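PDB 4R7K: hypothetical protein jhp0584 from Helicobacter pylori J99, which is of unknown function but belongs to the SRPBCC_4 family, whose relatives typically bind hydrophobic ligands between a curved antiparallel sheet and a C-terminal helix. Local coordinates for residues Lys35-Gly40 with Ser158-Pro163; Arg65-Trp70 with Gly78-Tyr83; His139-Glu144 with Gln180-Gly185. One frame throughout, in Å; residues are numbered along the deposited sequence.

Contact 1. Residues Lys35-Gly40 with Ser158-Pro163; sequences KKWIPG and SQSGVP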
ATOM      1  N   LYS A  35      -7.896  24.594 -18.086  1.00 27.76           N
ATOM      2  CA  LYS A  35      -6.569  24.660 -18.684  1.00 29.36           C
ATOM      3  C   LYS A  35      -5.439  24.501 -17.665  1.00 29.96           C
ATOM      4  O   LYS A  35      -4.484  23.757 -17.879  1.00 29.06           O
ATOM      5  CB  LYS A  35      -6.390  25.997 -19.386  1.00 36.81           C
ATOM      6  CG  LYS A  35      -5.080  26.124 -20.130  1.00 43.14           C
ATOM      7  CD  LYS A  35      -4.850  27.547 -20.557  1.00 48.46           C
ATOM      8  CE  LYS A  35      -3.564  27.663 -21.333  1.00 54.17           C
ATOM      9  NZ  LYS A  35      -3.383  29.080 -21.719  1.00 59.06           N
ATOM     10  N   LYS A  36      -5.586  25.210 -16.565  1.00 29.07           N
ATOM     11  CA  LYS A  36      -4.639  25.218 -15.466  1.00 31.23           C
ATOM     12  C   LYS A  36      -4.341  23.850 -14.829  1.00 28.75           C
ATOM     13  O   LYS A  36      -3.276  23.657 -14.237  1.00 29.38           O
ATOM     14  CB  LYS A  36      -5.229  26.169 -14.418  1.00 34.52           C
ATOM     15  CG  LYS A  36      -4.572  26.185 -13.080  1.00 40.53           C
ATOM     16  CD  LYS A  36      -5.195  27.265 -12.214  1.00 42.96           C
ATOM     17  CE  LYS A  36      -4.566  27.247 -10.840  1.00 47.47           C
ATOM     18  NZ  LYS A  36      -5.167  28.265  -9.923  1.00 51.80           N
ATOM     19  N   TRP A  37      -5.285  22.919 -14.932  1.00 23.86           N
ATOM     20  CA  TRP A  37      -5.206  21.624 -14.254  1.00 22.80           C
ATOM     21  C   TRP A  37      -4.971  20.420 -15.149  1.00 22.22           C
ATOM     22  O   TRP A  37      -4.893  19.281 -14.638  1.00 22.45           O
ATOM     23  CB  TRP A  37      -6.507  21.401 -13.487  1.00 21.95           C
ATOM     24  CG  TRP A  37      -6.705  22.429 -12.424  1.00 24.35           C
ATOM     25  CD1 TRP A  37      -7.623  23.424 -12.408  1.00 25.42           C
ATOM     26  CD2 TRP A  37      -5.901  22.600 -11.248  1.00 24.82           C
ATOM     27  NE1 TRP A  37      -7.465  24.193 -11.288  1.00 25.00           N
ATOM     28  CE2 TRP A  37      -6.408  23.716 -10.558  1.00 25.61           C
ATOM     29  CE3 TRP A  37      -4.810  21.925 -10.721  1.00 25.46           C
ATOM     30  CZ2 TRP A  37      -5.868  24.160  -9.348  1.00 26.42           C
ATOM     31  CZ3 TRP A  37      -4.291  22.344  -9.489  1.00 26.61           C
ATOM     32  CH2 TRP A  37      -4.795  23.457  -8.835  1.00 27.11           C
ATOM     33  N   ILE A  38      -4.868  20.661 -16.454  1.00 23.22           N
ATOM     34  CA  ILE A  38      -4.673  19.578 -17.452  1.00 23.49           C
ATOM     35  C   ILE A  38      -3.591  18.578 -17.008  1.00 20.13           C
ATOM     36  O   ILE A  38      -2.498  18.955 -16.670  1.00 22.84           O
ATOM     37  CB  ILE A  38      -4.363  20.148 -18.845  1.00 24.98           C
ATOM     38  CG1 ILE A  38      -5.614  20.823 -19.407  1.00 27.06           C
ATOM     39  CG2 ILE A  38      -3.949  19.050 -19.835  1.00 26.22           C
ATOM     40  CD1 ILE A  38      -5.363  21.590 -20.665  1.00 29.09           C
ATOM     41  N   PRO A  39      -3.928  17.307 -16.980  1.00 20.93           N
ATOM     42  CA  PRO A  39      -3.020  16.269 -16.566  1.00 21.50           C
ATOM     43  C   PRO A  39      -1.725  16.323 -17.367  1.00 23.57           C
ATOM     44  O   PRO A  39      -1.735  16.447 -18.605  1.00 23.01           O
ATOM     45  CB  PRO A  39      -3.841  14.991 -16.804  1.00 22.58           C
ATOM     46  CG  PRO A  39      -5.262  15.438 -16.555  1.00 22.07           C
ATOM     47  CD  PRO A  39      -5.311  16.807 -17.131  1.00 21.65           C
ATOM     48  N   GLY A  40      -0.623  16.293 -16.650  1.00 22.58           N
ATOM     49  CA  GLY A  40       0.702  16.413 -17.242  1.00 24.99           C
ATOM     50  C   GLY A  40       1.227  17.833 -17.234  1.00 24.85           C
ATOM     51  O   GLY A  40       2.413  18.037 -17.467  1.00 26.24           O
ATOM     52  N   SER A 158      -5.535  16.490 -10.023  1.00 19.47           N
ATOM     53  CA  SER A 158      -4.370  17.210 -10.519  1.00 19.69           C
ATOM     54  C   SER A 158      -3.966  18.150  -9.385  1.00 21.12           C
ATOM     55  O   SER A 158      -4.823  18.859  -8.826  1.00 23.11           O
ATOM     56  CB  SER A 158      -4.785  17.988 -11.785  1.00 20.87           C
ATOM     57  OG  SER A 158      -3.705  18.737 -12.337  1.00 22.25           O
ATOM     58  N   GLN A 159      -2.673  18.200  -9.078  1.00 22.60           N
ATOM     59  CA  GLN A 159      -2.171  18.929  -7.939  1.00 25.94           C
ATOM     60  C   GLN A 159      -1.001  19.843  -8.325  1.00 26.33           C
ATOM     61  O   GLN A 159      -0.134  19.466  -9.147  1.00 24.56           O
ATOM     62  CB  GLN A 159      -1.665  17.952  -6.875  1.00 24.42           C
ATOM     63  CG  GLN A 159      -2.630  16.872  -6.436  1.00 25.95           C
ATOM     64  CD  GLN A 159      -2.040  15.948  -5.349  1.00 28.71           C
ATOM     65  OE1 GLN A 159      -0.862  15.623  -5.363  1.00 28.87           O
ATOM     66  NE2 GLN A 159      -2.882  15.518  -4.413  1.00 29.01           N
ATOM     67  N   SER A 160      -0.962  21.007  -7.700  1.00 25.76           N
ATOM     68  CA  SER A 160       0.114  21.966  -7.927  1.00 28.09           C
ATOM     69  C   SER A 160       0.706  22.464  -6.602  1.00 29.73           C
ATOM     70  O   SER A 160      -0.021  22.756  -5.647  1.00 30.82           O
ATOM     71  CB  SER A 160      -0.388  23.157  -8.736  1.00 30.74           C
ATOM     72  OG  SER A 160      -0.789  22.727 -10.033  1.00 37.75           O
ATOM     73  N   GLY A 161       2.025  22.615  -6.583  1.00 28.52           N
ATOM     74  CA  GLY A 161       2.735  23.108  -5.411  1.00 29.87           C
ATOM     75  C   GLY A 161       3.883  22.193  -5.084  1.00 30.23           C
ATOM     76  O   GLY A 161       3.956  21.062  -5.603  1.00 28.61           O
ATOM     77  N   VAL A 162       4.773  22.670  -4.218  1.00 31.03           N
ATOM     78  CA  VAL A 162       5.944  21.894  -3.847  1.00 32.99           C
ATOM     79  C   VAL A 162       5.576  20.577  -3.160  1.00 30.14           C
ATOM     80  O   VAL A 162       6.226  19.584  -3.405  1.00 29.93           O
ATOM     81  CB  VAL A 162       6.949  22.716  -3.004  1.00 36.78           C
ATOM     82  CG1 VAL A 162       8.033  21.818  -2.434  1.00 39.25           C
ATOM     83  CG2 VAL A 162       7.589  23.807  -3.848  1.00 37.78           C
ATOM     84  N   PRO A 163       4.515  20.552  -2.328  1.00 27.91           N
ATOM     85  CA  PRO A 163       4.187  19.259  -1.732  1.00 27.96           C
ATOM     86  C   PRO A 163       3.691  18.226  -2.757  1.00 25.94           C
ATOM     87  O   PRO A 163       3.833  17.034  -2.515  1.00 26.99           O
ATOM     88  CB  PRO A 163       3.081  19.598  -0.735  1.00 28.11           C
ATOM     89  CG  PRO A 163       3.303  21.045  -0.397  1.00 30.57           C
ATOM     90  CD  PRO A 163       3.759  21.642  -1.692  1.00 31.30           C
TER
HETATM   91  O   HOH W   1      -2.534  24.503 -11.357  1.00 38.20           O
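On the last part of strand 150-160 of the antiparallel sheet, Ser158 and Ser160 receive Trp37, the last residue of the short 3-10 turn 35-37. The direct hydrogen bond between the segments runs from Ser158 OG to the backbone O of Trp37, 2.6 Å long. The hydroxyl approaches at a C=O...donor angle of 125° and lies 31° off the carbonyl plane. Its first torsion explains the reach: OG is anti to the backbone N of Ser158 and beside the carbonyl carbon (chi1 179°), which points it at the turn. The same hydroxyl touches the indole, sitting at the ring edge, in its plane, 3.7 Å from Trp37 CE3. Ser160 OG approaches obliquely, 3.6 Å from Trp37 CZ3, while Ser158 O is 3.6 Å from Trp37 CE3. The segment before strand 44-53 lies against the sheet at the two serines that face it, with Gln159 between them turned the other way. Tyr138, on the neighbouring strand 136-146, stacks on the indole, and Thr42 OG1 is a second partner of Ser158 OG.

A water ties the turn to the strand at a second point. It donates to Lys36 O at 3.1 Å and is hydrogen-bonded to Ser160 OG at 2.8 Å. It stands 3.3 Å above the plane of the Trp37 ring, near the rim, on the same face as Lys36 CG. Beyond Ser160 the chain turns at Gly161, the N-cap residue of helix 162-169, and Gly161 N is bonded to Asp43 OD2. Toward the far end of the other segment, Pro39 O accepts a hydrogen bond from Arg150 of a second subunit.

Contact 2. Residues Arg65-Trp70 with Gly78-Tyr83; sequences RDASHW and GNIHMY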
ATOM      1  N   ARG A  65     -22.211  12.960  -3.565  1.00 25.19           N
ATOM      2  CA  ARG A  65     -22.649  14.352  -3.365  1.00 27.17           C
ATOM      3  C   ARG A  65     -22.971  14.735  -1.915  1.00 29.22           C
ATOM      4  O   ARG A  65     -22.761  15.884  -1.508  1.00 31.53           O
ATOM      5  CB  ARG A  65     -23.923  14.653  -4.155  1.00 31.34           C
ATOM      6  CG  ARG A  65     -23.780  14.734  -5.650  1.00 32.88           C
ATOM      7  CD  ARG A  65     -25.133  15.205  -6.194  1.00 37.50           C
ATOM      8  NE  ARG A  65     -25.402  16.609  -5.835  1.00 40.67           N
ATOM      9  CZ  ARG A  65     -26.564  17.242  -6.018  1.00 45.43           C
ATOM     10  NH1 ARG A  65     -27.625  16.600  -6.511  1.00 44.97           N
ATOM     11  NH2 ARG A  65     -26.663  18.529  -5.688  1.00 44.62           N
ATOM     12  N   ASP A  66     -23.574  13.832  -1.159  1.00 29.69           N
ATOM     13  CA  ASP A  66     -23.887  14.174   0.226  1.00 32.11           C
ATOM     14  C   ASP A  66     -22.676  13.809   1.074  1.00 32.11           C
ATOM     15  O   ASP A  66     -22.500  12.679   1.524  1.00 31.72           O
ATOM     16  CB  ASP A  66     -25.166  13.519   0.702  1.00 33.42           C
ATOM     17  CG  ASP A  66     -25.534  13.928   2.122  1.00 35.43           C
ATOM     18  OD1 ASP A  66     -24.699  14.470   2.869  1.00 34.68           O
ATOM     19  OD2 ASP A  66     -26.650  13.662   2.498  1.00 35.69           O
ATOM     20  N   ALA A  67     -21.841  14.810   1.286  1.00 33.18           N
ATOM     21  CA  ALA A  67     -20.588  14.641   1.992  1.00 34.18           C
ATOM     22  C   ALA A  67     -20.719  14.140   3.418  1.00 34.79           C
ATOM     23  O   ALA A  67     -19.724  13.751   4.003  1.00 35.54           O
ATOM     24  CB  ALA A  67     -19.791  15.942   1.948  1.00 34.32           C
ATOM     25  N   SER A  68     -21.923  14.173   3.998  1.00 35.53           N
ATOM     26  CA  SER A  68     -22.118  13.621   5.347  1.00 35.86           C
ATOM     27  C   SER A  68     -21.855  12.103   5.364  1.00 33.16           C
ATOM     28  O   SER A  68     -21.543  11.551   6.400  1.00 34.46           O
ATOM     29  CB  SER A  68     -23.518  13.939   5.913  1.00 38.46           C
ATOM     30  OG  SER A  68     -24.535  13.221   5.227  1.00 38.46           O
ATOM     31  N   HIS A  69     -21.952  11.439   4.218  1.00 32.62           N
ATOM     32  CA  HIS A  69     -21.685   9.986   4.140  1.00 31.65           C
ATOM     33  C   HIS A  69     -20.208   9.605   4.090  1.00 27.96           C
ATOM     34  O   HIS A  69     -19.845   8.479   4.430  1.00 28.88           O
ATOM     35  CB  HIS A  69     -22.348   9.398   2.905  1.00 30.23           C
ATOM     36  CG  HIS A  69     -23.834   9.529   2.900  1.00 34.77           C
ATOM     37  ND1 HIS A  69     -24.654   8.721   3.654  1.00 38.91           N
ATOM     38  CD2 HIS A  69     -24.650  10.371   2.226  1.00 35.14           C
ATOM     39  CE1 HIS A  69     -25.912   9.081   3.466  1.00 40.13           C
ATOM     40  NE2 HIS A  69     -25.934  10.067   2.586  1.00 38.42           N
ATOM     41  N   TRP A  70     -19.371  10.534   3.640  1.00 28.01           N
ATOM     42  CA  TRP A  70     -17.938  10.274   3.418  1.00 28.65           C
ATOM     43  C   TRP A  70     -17.256   9.621   4.613  1.00 29.01           C
ATOM     44  O   TRP A  70     -16.572   8.592   4.487  1.00 28.84           O
ATOM     45  CB  TRP A  70     -17.222  11.585   3.080  1.00 27.92           C
ATOM     46  CG  TRP A  70     -17.565  12.161   1.744  1.00 28.91           C
ATOM     47  CD1 TRP A  70     -18.562  11.756   0.890  1.00 28.66           C
ATOM     48  CD2 TRP A  70     -17.018  13.356   1.171  1.00 27.44           C
ATOM     49  NE1 TRP A  70     -18.609  12.578  -0.207  1.00 28.44           N
ATOM     50  CE2 TRP A  70     -17.681  13.573  -0.057  1.00 26.32           C
ATOM     51  CE3 TRP A  70     -16.015  14.250   1.568  1.00 27.35           C
ATOM     52  CZ2 TRP A  70     -17.370  14.629  -0.887  1.00 26.66           C
ATOM     53  CZ3 TRP A  70     -15.715  15.298   0.752  1.00 29.76           C
ATOM     54  CH2 TRP A  70     -16.390  15.480  -0.478  1.00 26.39           C
ATOM     55  N   GLY A  78     -12.463  12.777   7.675  1.00 36.05           N
ATOM     56  CA  GLY A  78     -13.006  13.069   9.009  1.00 37.52           C
ATOM     57  C   GLY A  78     -14.173  14.014   8.880  1.00 37.14           C
ATOM     58  O   GLY A  78     -15.029  13.826   8.016  1.00 35.35           O
ATOM     59  N   ASN A  79     -14.178  15.049   9.714  1.00 40.15           N
ATOM     60  CA  ASN A  79     -15.235  16.056   9.744  1.00 42.02           C
ATOM     61  C   ASN A  79     -15.323  16.897   8.486  1.00 42.14           C
ATOM     62  O   ASN A  79     -14.315  17.131   7.800  1.00 37.12           O
ATOM     63  CB  ASN A  79     -15.016  17.004  10.925  1.00 47.86           C
ATOM     64  CG  ASN A  79     -15.144  16.307  12.265  1.00 53.29           C
ATOM     65  OD1 ASN A  79     -14.316  16.505  13.159  1.00 57.11           O
ATOM     66  ND2 ASN A  79     -16.166  15.465  12.405  1.00 55.28           N
ATOM     67  N   ILE A  80     -16.538  17.372   8.214  1.00 40.16           N
ATOM     68  CA  ILE A  80     -16.821  18.227   7.061  1.00 39.21           C
ATOM     69  C   ILE A  80     -17.603  19.441   7.538  1.00 39.40           C
ATOM     70  O   ILE A  80     -18.186  19.419   8.626  1.00 40.96           O
ATOM     71  CB  ILE A  80     -17.640  17.494   5.998  1.00 38.70           C
ATOM     72  CG1 ILE A  80     -19.009  17.088   6.568  1.00 46.17           C
ATOM     73  CG2 ILE A  80     -16.880  16.274   5.503  1.00 42.00           C
ATOM     74  CD1 ILE A  80     -20.010  16.660   5.521  1.00 46.70           C
ATOM     75  N   HIS A  81     -17.638  20.485   6.716  1.00 38.35           N
ATOM     76  CA  HIS A  81     -18.356  21.713   7.048  1.00 41.72           C
ATOM     77  C   HIS A  81     -18.717  22.506   5.792  1.00 40.44           C
ATOM     78  O   HIS A  81     -17.844  22.793   4.977  1.00 37.83           O
ATOM     79  CB  HIS A  81     -17.504  22.576   7.984  1.00 43.10           C
ATOM     80  CG  HIS A  81     -18.156  23.860   8.388  1.00 48.65           C
ATOM     81  ND1 HIS A  81     -19.173  23.913   9.315  1.00 51.79           N
ATOM     82  CD2 HIS A  81     -17.924  25.141   8.009  1.00 49.59           C
ATOM     83  CE1 HIS A  81     -19.554  25.169   9.477  1.00 55.53           C
ATOM     84  NE2 HIS A  81     -18.813  25.933   8.694  1.00 54.13           N
HETATM   85  N   MSE A  82     -20.005  22.827   5.627  1.00 42.40           N
HETATM   86  CA  MSE A  82     -20.477  23.637   4.494  1.00 42.23           C
HETATM   87  C   MSE A  82     -20.641  25.028   5.083  1.00 43.45           C
HETATM   88  O   MSE A  82     -21.357  25.228   6.057  1.00 45.99           O
HETATM   89  CB  MSE A  82     -21.727  23.044   3.815  1.00 45.36           C
HETATM   90  CG  MSE A  82     -21.395  22.155   2.577  1.00 42.71           C
HETATM   91 SE   MSE A  82     -20.714  20.446   3.231  1.00 53.21          SE
HETATM   92  CE  MSE A  82     -20.080  19.609   1.564  1.00 51.11           C
ATOM     93  N   TYR A  83     -19.941  25.999   4.516  1.00 41.15           N
ATOM     94  CA  TYR A  83     -19.951  27.362   5.035  1.00 46.93           C
ATOM     95  C   TYR A  83     -21.249  28.148   4.867  1.00 48.95           C
ATOM     96  O   TYR A  83     -21.574  28.974   5.716  1.00 51.16           O
ATOM     97  CB  TYR A  83     -18.821  28.170   4.397  1.00 45.66           C
ATOM     98  CG  TYR A  83     -17.448  27.813   4.882  1.00 43.90           C
ATOM     99  CD1 TYR A  83     -16.717  26.806   4.269  1.00 42.22           C
ATOM    100  CD2 TYR A  83     -16.860  28.510   5.931  1.00 47.23           C
ATOM    101  CE1 TYR A  83     -15.443  26.484   4.703  1.00 42.50           C
ATOM    102  CE2 TYR A  83     -15.582  28.196   6.373  1.00 47.66           C
ATOM    103  CZ  TYR A  83     -14.879  27.177   5.748  1.00 46.26           C
ATOM    104  OH  TYR A  83     -13.608  26.847   6.167  1.00 49.32           O
TER
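Ile80 pushes its CD1 methyl onto the backbone of the turn at Ala67 and Ser68, and this is where the contact is tight. Ile80 CD1 lies 3.3 Å from Ala67 O, 3.5 Å from Ser68 N and 3.7 Å from Ala67 CB. The reach depends on CG1 lying between the backbone N and the carbonyl carbon of Ile80 (chi1 62°), with the chain then extended to CD1. Ala67 CB also meets Met82 CE, 3.7 Å away, at the end of a selenomethionine chain that bends at chi2. The Ala67 methyl also sits over the centre of the Trp70 indole, so one small side chain is packed by an aliphatic tip, a selenomethionine methyl and an aromatic face. Trp70 NE1 is hydrogen-bonded to Leu64 O, which should help hold the indole.

The turn that presents Ala67 follows helix 57-65 and is an Asx turn: Asp66 OD1 accepts from Ser68 N at 3.0 Å and from Ser68 OG at 2.7 Å. Both donors come from the same face of the carboxylate, the hydroxyl 45° out of its plane, and Thr88 OG1 binds this oxygen as well. Here the contact thins out. The side chain of Ser68 comes no nearer than CB, 4.5 Å from Ile80 CD1, and in the partner segment Asn79 and His81 are exposed and make no contact with 65-70.

Contact 3. Residues His139-Glu144 with Gln180-Gly185; sequences HAWLVE and QAWLDG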
ATOM      1  N   HIS A 139      -9.946  18.163  -7.938  1.00 21.22           N
ATOM      2  CA  HIS A 139     -10.333  16.761  -7.824  1.00 20.68           C
ATOM      3  C   HIS A 139     -11.662  16.555  -8.544  1.00 21.76           C
ATOM      4  O   HIS A 139     -12.673  17.110  -8.168  1.00 20.83           O
ATOM      5  CB  HIS A 139     -10.505  16.460  -6.363  1.00 23.16           C
ATOM      6  CG  HIS A 139     -10.767  15.027  -6.053  1.00 23.01           C
ATOM      7  ND1 HIS A 139     -10.682  14.529  -4.773  1.00 25.26           N
ATOM      8  CD2 HIS A 139     -10.987  13.960  -6.857  1.00 25.17           C
ATOM      9  CE1 HIS A 139     -10.948  13.235  -4.790  1.00 26.40           C
ATOM     10  NE2 HIS A 139     -11.138  12.867  -6.044  1.00 25.14           N
ATOM     11  N   ALA A 140     -11.634  15.752  -9.596  1.00 20.67           N
ATOM     12  CA  ALA A 140     -12.791  15.582 -10.452  1.00 19.18           C
ATOM     13  C   ALA A 140     -13.295  14.161 -10.384  1.00 20.32           C
ATOM     14  O   ALA A 140     -12.523  13.185 -10.132  1.00 20.62           O
ATOM     15  CB  ALA A 140     -12.434  15.937 -11.878  1.00 18.58           C
ATOM     16  N   TRP A 141     -14.582  14.048 -10.640  1.00 20.87           N
ATOM     17  CA  TRP A 141     -15.270  12.798 -10.590  1.00 20.05           C
ATOM     18  C   TRP A 141     -16.190  12.678 -11.769  1.00 19.73           C
ATOM     19  O   TRP A 141     -16.828  13.677 -12.204  1.00 20.00           O
ATOM     20  CB  TRP A 141     -16.143  12.711  -9.317  1.00 20.23           C
ATOM     21  CG  TRP A 141     -15.451  12.750  -7.995  1.00 21.52           C
ATOM     22  CD1 TRP A 141     -14.968  13.861  -7.357  1.00 22.86           C
ATOM     23  CD2 TRP A 141     -15.230  11.647  -7.101  1.00 20.34           C
ATOM     24  NE1 TRP A 141     -14.447  13.507  -6.128  1.00 24.03           N
ATOM     25  CE2 TRP A 141     -14.594  12.159  -5.950  1.00 21.06           C
ATOM     26  CE3 TRP A 141     -15.528  10.273  -7.152  1.00 20.94           C
ATOM     27  CZ2 TRP A 141     -14.203  11.343  -4.891  1.00 21.59           C
ATOM     28  CZ3 TRP A 141     -15.117   9.458  -6.100  1.00 19.09           C
ATOM     29  CH2 TRP A 141     -14.497   9.996  -4.977  1.00 20.04           C
ATOM     30  N   LEU A 142     -16.316  11.445 -12.251  1.00 21.05           N
ATOM     31  CA  LEU A 142     -17.238  11.106 -13.314  1.00 21.31           C
ATOM     32  C   LEU A 142     -17.874   9.781 -12.960  1.00 21.03           C
ATOM     33  O   LEU A 142     -17.183   8.752 -12.882  1.00 20.94           O
ATOM     34  CB  LEU A 142     -16.512  11.017 -14.655  1.00 22.86           C
ATOM     35  CG  LEU A 142     -17.417  11.052 -15.902  1.00 25.42           C
ATOM     36  CD1 LEU A 142     -16.561  11.409 -17.123  1.00 27.78           C
ATOM     37  CD2 LEU A 142     -18.096   9.702 -16.070  1.00 28.53           C
ATOM     38  N   VAL A 143     -19.183   9.815 -12.716  1.00 22.22           N
ATOM     39  CA  VAL A 143     -19.967   8.622 -12.377  1.00 20.11           C
ATOM     40  C   VAL A 143     -20.934   8.417 -13.541  1.00 21.36           C
ATOM     41  O   VAL A 143     -21.644   9.358 -13.909  1.00 22.71           O
ATOM     42  CB  VAL A 143     -20.781   8.811 -11.068  1.00 21.62           C
ATOM     43  CG1 VAL A 143     -21.549   7.523 -10.733  1.00 21.77           C
ATOM     44  CG2 VAL A 143     -19.891   9.157  -9.877  1.00 23.76           C
ATOM     45  N   GLU A 144     -20.961   7.214 -14.133  1.00 21.75           N
ATOM     46  CA  GLU A 144     -21.868   6.947 -15.224  1.00 23.42           C
ATOM     47  C   GLU A 144     -22.370   5.528 -15.329  1.00 25.16           C
ATOM     48  O   GLU A 144     -21.718   4.552 -14.909  1.00 24.34           O
ATOM     49  CB  GLU A 144     -21.266   7.354 -16.581  1.00 26.20           C
ATOM     50  CG  GLU A 144     -20.049   6.571 -16.990  1.00 27.31           C
ATOM     51  CD  GLU A 144     -19.534   6.981 -18.369  1.00 30.09           C
ATOM     52  OE1 GLU A 144     -20.343   7.518 -19.171  1.00 26.63           O
ATOM     53  OE2 GLU A 144     -18.329   6.752 -18.657  1.00 26.26           O
ATOM     54  N   GLN A 180      -8.179   5.018  -4.078  1.00 21.44           N
ATOM     55  CA  GLN A 180      -8.748   3.696  -4.317  1.00 21.24           C
ATOM     56  C   GLN A 180      -9.647   3.331  -3.156  1.00 22.69           C
ATOM     57  O   GLN A 180     -10.697   2.685  -3.342  1.00 20.87           O
ATOM     58  CB  GLN A 180      -7.667   2.643  -4.458  1.00 22.70           C
ATOM     59  CG  GLN A 180      -8.192   1.352  -5.038  1.00 23.88           C
ATOM     60  CD  GLN A 180      -8.664   1.484  -6.483  1.00 25.82           C
ATOM     61  OE1 GLN A 180      -8.166   2.312  -7.270  1.00 25.76           O
ATOM     62  NE2 GLN A 180      -9.588   0.621  -6.861  1.00 32.35           N
ATOM     63  N   ALA A 181      -9.200   3.664  -1.945  1.00 23.85           N
ATOM     64  CA  ALA A 181     -10.004   3.385  -0.747  1.00 24.62           C
ATOM     65  C   ALA A 181     -11.323   4.162  -0.764  1.00 23.84           C
ATOM     66  O   ALA A 181     -12.343   3.668  -0.276  1.00 22.54           O
ATOM     67  CB  ALA A 181      -9.219   3.687   0.534  1.00 26.45           C
ATOM     68  N   TRP A 182     -11.295   5.380  -1.316  1.00 23.01           N
ATOM     69  CA  TRP A 182     -12.496   6.213  -1.422  1.00 24.08           C
ATOM     70  C   TRP A 182     -13.468   5.487  -2.342  1.00 24.29           C
ATOM     71  O   TRP A 182     -14.629   5.284  -1.977  1.00 23.25           O
ATOM     72  CB  TRP A 182     -12.205   7.592  -2.028  1.00 23.73           C
ATOM     73  CG  TRP A 182     -13.289   8.632  -1.748  1.00 23.93           C
ATOM     74  CD1 TRP A 182     -14.635   8.413  -1.657  1.00 24.57           C
ATOM     75  CD2 TRP A 182     -13.109  10.058  -1.640  1.00 23.54           C
ATOM     76  NE1 TRP A 182     -15.291   9.592  -1.401  1.00 24.99           N
ATOM     77  CE2 TRP A 182     -14.378  10.618  -1.387  1.00 26.03           C
ATOM     78  CE3 TRP A 182     -11.981  10.907  -1.652  1.00 25.96           C
ATOM     79  CZ2 TRP A 182     -14.568  11.989  -1.194  1.00 26.31           C
ATOM     80  CZ3 TRP A 182     -12.175  12.279  -1.446  1.00 26.25           C
ATOM     81  CH2 TRP A 182     -13.449  12.796  -1.212  1.00 26.32           C
ATOM     82  N   LEU A 183     -12.988   5.050  -3.509  1.00 22.87           N
ATOM     83  CA  LEU A 183     -13.848   4.337  -4.458  1.00 22.96           C
ATOM     84  C   LEU A 183     -14.363   3.020  -3.906  1.00 23.62           C
ATOM     85  O   LEU A 183     -15.545   2.719  -4.047  1.00 24.44           O
ATOM     86  CB  LEU A 183     -13.145   4.058  -5.797  1.00 22.36           C
ATOM     87  CG  LEU A 183     -12.659   5.246  -6.621  1.00 22.35           C
ATOM     88  CD1 LEU A 183     -12.082   4.738  -7.898  1.00 22.70           C
ATOM     89  CD2 LEU A 183     -13.803   6.182  -6.969  1.00 23.05           C
ATOM     90  N   ASP A 184     -13.492   2.235  -3.253  1.00 24.43           N
ATOM     91  CA  ASP A 184     -13.923   0.935  -2.747  1.00 25.67           C
ATOM     92  C   ASP A 184     -14.973   1.141  -1.657  1.00 25.65           C
ATOM     93  O   ASP A 184     -15.935   0.372  -1.564  1.00 23.76           O
ATOM     94  CB  ASP A 184     -12.747   0.121  -2.232  1.00 29.17           C
ATOM     95  CG  ASP A 184     -11.789  -0.333  -3.362  1.00 30.44           C
ATOM     96  OD1 ASP A 184     -12.157  -0.319  -4.559  1.00 29.33           O
ATOM     97  OD2 ASP A 184     -10.670  -0.722  -3.018  1.00 30.08           O
ATOM     98  N   GLY A 185     -14.801   2.184  -0.846  1.00 24.40           N
ATOM     99  CA  GLY A 185     -15.743   2.478   0.199  1.00 25.34           C
ATOM    100  C   GLY A 185     -17.085   2.924  -0.353  1.00 23.63           C
ATOM    101  O   GLY A 185     -18.142   2.479   0.104  1.00 26.09           O
TER
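Two rings from one strand, His139 and Trp141, turn their edges to the same face of a single indole, that of Trp182 on the helix. The Trp141 pair is the closer. Its six-membered ring stands edge-on to the five-membered ring of Trp182, with centroids 4.7 Å apart and planes at 72°. Trp141 CZ2 is 3.6 Å from Trp182 CE2, and CH2 beside it lies over the five-membered ring. His139 makes an offset edge-to-face pair with the six-membered part of Trp182, planes nearly perpendicular, its CE1 3.7 Å from Trp182 CZ3. The two strand rings also touch each other, His139 NE2 lying 3.0 Å above the Trp141 plane toward the rim; that nitrogen is hydrogen-bonded to Thr155 OG1 on the adjacent strand, which should help fix the imidazole.

Trp182 offers its face because CG lies anti to its backbone N (chi1 -161°), which carries the indole from the helix to the strand. The next residue, Leu183, slides past Trp141 in the opposite sense and sets CD2 3.6 Å from Trp141 CZ3. Large side chains bridge a long distance here: the axes of strand 139-144 and helix 180-185 pass 12.9 Å apart, at 31° to each other. Tyr74 stacks on Trp182, and Trp123 joins His139 and Trp141 from strand 118-126. An aromatic cluster between the concave sheet and a long C-terminal helix fits the helix-grip fold of the SRPBCC superfamily, whose members commonly bind ligands between sheet and helix; whether this protein does is not known.

Overall arrangement
Contacts 2 and 3 touch. Their centres are about 15 Å apart, and Trp70 CD2 packs on Trp182 CZ2 at 3.7 Å, joining the turn after helix 57-65 to the C-terminal helix. The centre of contact 1 is about 24 Å from that of contact 2, on the opposite side of the chain's centre. Contact 1 shares the sheet with contact 3 through the neighbouring strands 150-160 and 136-146, although their nearest atoms remain about 5 Å apart. Along the chain, contact 2 is nested within the span closed by contact 1. Contact 3, its centre about 6 Å from the chain's centre, lies where relatives would probably have a pocket, and contact 2 borders it through Trp70.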